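Local coordinates for putative branched-chain amino acid ABC transporter, periplasmic branched-chain amino acid-binding protein (Pseudomonas protegens Pf-5, PDB 4RU0) that probably binds a small solute, perhaps a branched-chain amino acid, in the periplasm and delivers it to an ABC transporter, at residues A[165-170]-A[412-417]. Sequence-based numbering, arbitrary orientation.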
loop_
_atom_site.group_PDB
_atom_site.type_symbol
_atom_site.label_atom_id
_atom_site.label_comp_id
_atom_site.label_asym_id
_atom_site.label_seq_id
_atom_site.Cartn_x
_atom_site.Cartn_y
_atom_site.Cartn_z
ATOM N N VAL A 165 1.126 -15.386 6.863
ATOM C CA VAL A 165 1.321 -16.567 7.696
ATOM C C VAL A 165 0.248 -16.666 8.786
ATOM O O VAL A 165 -0.262 -17.747 9.080
ATOM C CB VAL A 165 2.730 -16.564 8.332
ATOM C CG1 VAL A 165 2.811 -17.553 9.483
ATOM C CG2 VAL A 165 3.790 -16.873 7.275
ATOM N N ASN A 166 -0.117 -15.529 9.365
ATOM C CA ASN A 166 -1.118 -15.519 10.422
ATOM C C ASN A 166 -2.499 -15.923 9.916
ATOM O O ASN A 166 -3.284 -16.531 10.650
ATOM C CB ASN A 166 -1.181 -14.149 11.087
ATOM C CG ASN A 166 0.043 -13.861 11.917
ATOM O OD1 ASN A 166 0.850 -14.756 12.164
ATOM N ND2 ASN A 166 0.195 -12.611 12.357
ATOM N N TYR A 167 -2.791 -15.592 8.663
ATOM C CA TYR A 167 -4.049 -16.004 8.062
ATOM C C TYR A 167 -4.040 -17.501 7.770
ATOM O O TYR A 167 -5.036 -18.185 8.008
ATOM C CB TYR A 167 -4.332 -15.216 6.786
ATOM C CG TYR A 167 -5.592 -15.671 6.084
ATOM C CD1 TYR A 167 -6.847 -15.358 6.596
ATOM C CD2 TYR A 167 -5.527 -16.420 4.915
ATOM C CE1 TYR A 167 -8.002 -15.775 5.962
ATOM C CE2 TYR A 167 -6.676 -16.841 4.272
ATOM C CZ TYR A 167 -7.912 -16.518 4.801
ATOM O OH TYR A 167 -9.059 -16.934 4.164
ATOM N N ILE A 168 -2.916 -18.001 7.255
ATOM C CA ILE A 168 -2.740 -19.434 7.036
ATOM C C ILE A 168 -3.016 -20.197 8.333
ATOM O O ILE A 168 -3.767 -21.174 8.344
ATOM C CB ILE A 168 -1.310 -19.789 6.554
ATOM C CG1 ILE A 168 -0.935 -19.032 5.275
ATOM C CG2 ILE A 168 -1.178 -21.288 6.348
ATOM C CD1 ILE A 168 -1.716 -19.411 4.068
ATOM N N ALA A 169 -2.398 -19.734 9.418
ATOM C CA ALA A 169 -2.530 -20.352 10.736
ATOM C C ALA A 169 -3.977 -20.339 11.216
ATOM O O ALA A 169 -4.452 -21.297 11.821
ATOM C CB ALA A 169 -1.635 -19.643 11.747
ATOM N N GLN A 170 -4.670 -19.240 10.941
ATOM C CA GLN A 170 -6.081 -19.120 11.279
ATOM C C GLN A 170 -6.876 -20.158 10.485
ATOM O O GLN A 170 -7.807 -20.772 11.001
ATOM C CB GLN A 170 -6.571 -17.700 10.992
ATOM C CG GLN A 170 -8.061 -17.461 11.176
ATOM C CD GLN A 170 -8.396 -15.973 11.201
ATOM O OE1 GLN A 170 -7.902 -15.231 12.052
ATOM N NE2 GLN A 170 -9.231 -15.531 10.264
ATOM N N GLU A 412 -11.551 -10.726 8.712
ATOM C CA GLU A 412 -11.370 -9.452 9.390
ATOM C C GLU A 412 -9.958 -8.954 9.132
ATOM O O GLU A 412 -9.228 -9.523 8.312
ATOM C CB GLU A 412 -11.606 -9.591 10.894
ATOM C CG GLU A 412 -12.803 -10.441 11.262
ATOM C CD GLU A 412 -14.117 -9.767 10.938
ATOM O OE1 GLU A 412 -14.133 -8.525 10.793
ATOM O OE2 GLU A 412 -15.136 -10.483 10.832
ATOM N N TRP A 413 -9.565 -7.900 9.838
ATOM C CA TRP A 413 -8.190 -7.448 9.774
ATOM C C TRP A 413 -7.292 -8.467 10.462
ATOM O O TRP A 413 -7.489 -8.806 11.628
ATOM C CB TRP A 413 -8.032 -6.067 10.414
ATOM C CG TRP A 413 -8.704 -4.965 9.650
ATOM C CD1 TRP A 413 -9.899 -4.378 9.946
ATOM C CD2 TRP A 413 -8.226 -4.324 8.460
ATOM N NE1 TRP A 413 -10.194 -3.410 9.019
ATOM C CE2 TRP A 413 -9.184 -3.355 8.096
ATOM C CE3 TRP A 413 -7.082 -4.475 7.668
ATOM C CZ2 TRP A 413 -9.032 -2.537 6.975
ATOM C CZ3 TRP A 413 -6.933 -3.662 6.552
ATOM C CH2 TRP A 413 -7.900 -2.703 6.220
ATOM N N ILE A 414 -6.320 -8.970 9.710
ATOM C CA ILE A 414 -5.313 -9.875 10.232
ATOM C C ILE A 414 -4.051 -9.089 10.576
ATOM O O ILE A 414 -3.356 -8.605 9.682
ATOM C CB ILE A 414 -4.959 -10.976 9.209
ATOM C CG1 ILE A 414 -6.230 -11.591 8.613
ATOM C CG2 ILE A 414 -4.061 -12.029 9.839
ATOM C CD1 ILE A 414 -7.103 -12.308 9.618
ATOM N N ALA A 415 -3.755 -8.957 11.864
ATOM C CA ALA A 415 -2.580 -8.203 12.299
ATOM C C ALA A 415 -1.291 -9.009 12.130
ATOM O O ALA A 415 -1.281 -10.225 12.322
ATOM C CB ALA A 415 -2.740 -7.769 13.749
ATOM N N ALA A 416 -0.207 -8.322 11.775
ATOM C CA ALA A 416 1.114 -8.943 11.676
ATOM C C ALA A 416 1.794 -9.004 13.034
ATOM O O ALA A 416 1.490 -8.209 13.924
ATOM C CB ALA A 416 1.990 -8.180 10.706
ATOM N N ASP A 417 2.723 -9.941 13.184
ATOM C CA ASP A 417 3.549 -10.002 14.382
ATOM C C ASP A 417 4.773 -9.117 14.180
ATOM O O ASP A 417 5.881 -9.604 13.937
ATOM C CB ASP A 417 3.964 -11.439 14.689
ATOM C CG ASP A 417 4.510 -11.600 16.096
ATOM O OD1 ASP A 417 4.657 -10.582 16.809
ATOM O OD2 ASP A 417 4.806 -12.748 16.486
#
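Ile-414 points its side chain at helix 157-172, joining that helix to the strand 407-415, at one border of a mixed sheet in the alpha/beta fold of a leucine-binding-protein relative. Its CG2, anti to the backbone N, lies 3.8 Å from CB of Asn-166 and 4.0 Å from the backbone N of Tyr-167, while CD1 reaches toward the next turn of the helix, at Gln-170. There Ile-414 CD1 lies at the edge of the Tyr-167 ring, near the ring plane and 4.3 Å from Tyr-167 CD1, and makes van der Waals contact with Gln-170, 3.9 Å from both OE1 and NE2. A beta-branched isoleucine suits this place because its two arms cover three helix residues at once. The tyrosine hydroxyl is hydrogen-bonded to Arg-171, and the Tyr-167 side chain also touches Val-399 and Ile-410.

Ala-415 turns its methyl away from the helix and contributes its carbonyl instead. Asn-166 suits the site because its short side chain ends in an N-H donor that reaches this oxygen, ND2 to Ala-415 O 2.8 Å, at an N-H...O angle of 153°. The oxygen lies 4° out of the Asn-166 amide plane, and ND2 lies in the carbonyl plane. An alanine in place of Asn-166 would probably leave this carbonyl without its helix partner. Ala-416, small enough to lie close to the helix, rests on Ser-159, Ser-162 and Thr-163. Asp-417 is the N-cap of helix 418-435, its short side chain bringing OD1 to a weak hydrogen bond from Leu-420 N, while its own backbone N bonds to Ser-162 OG.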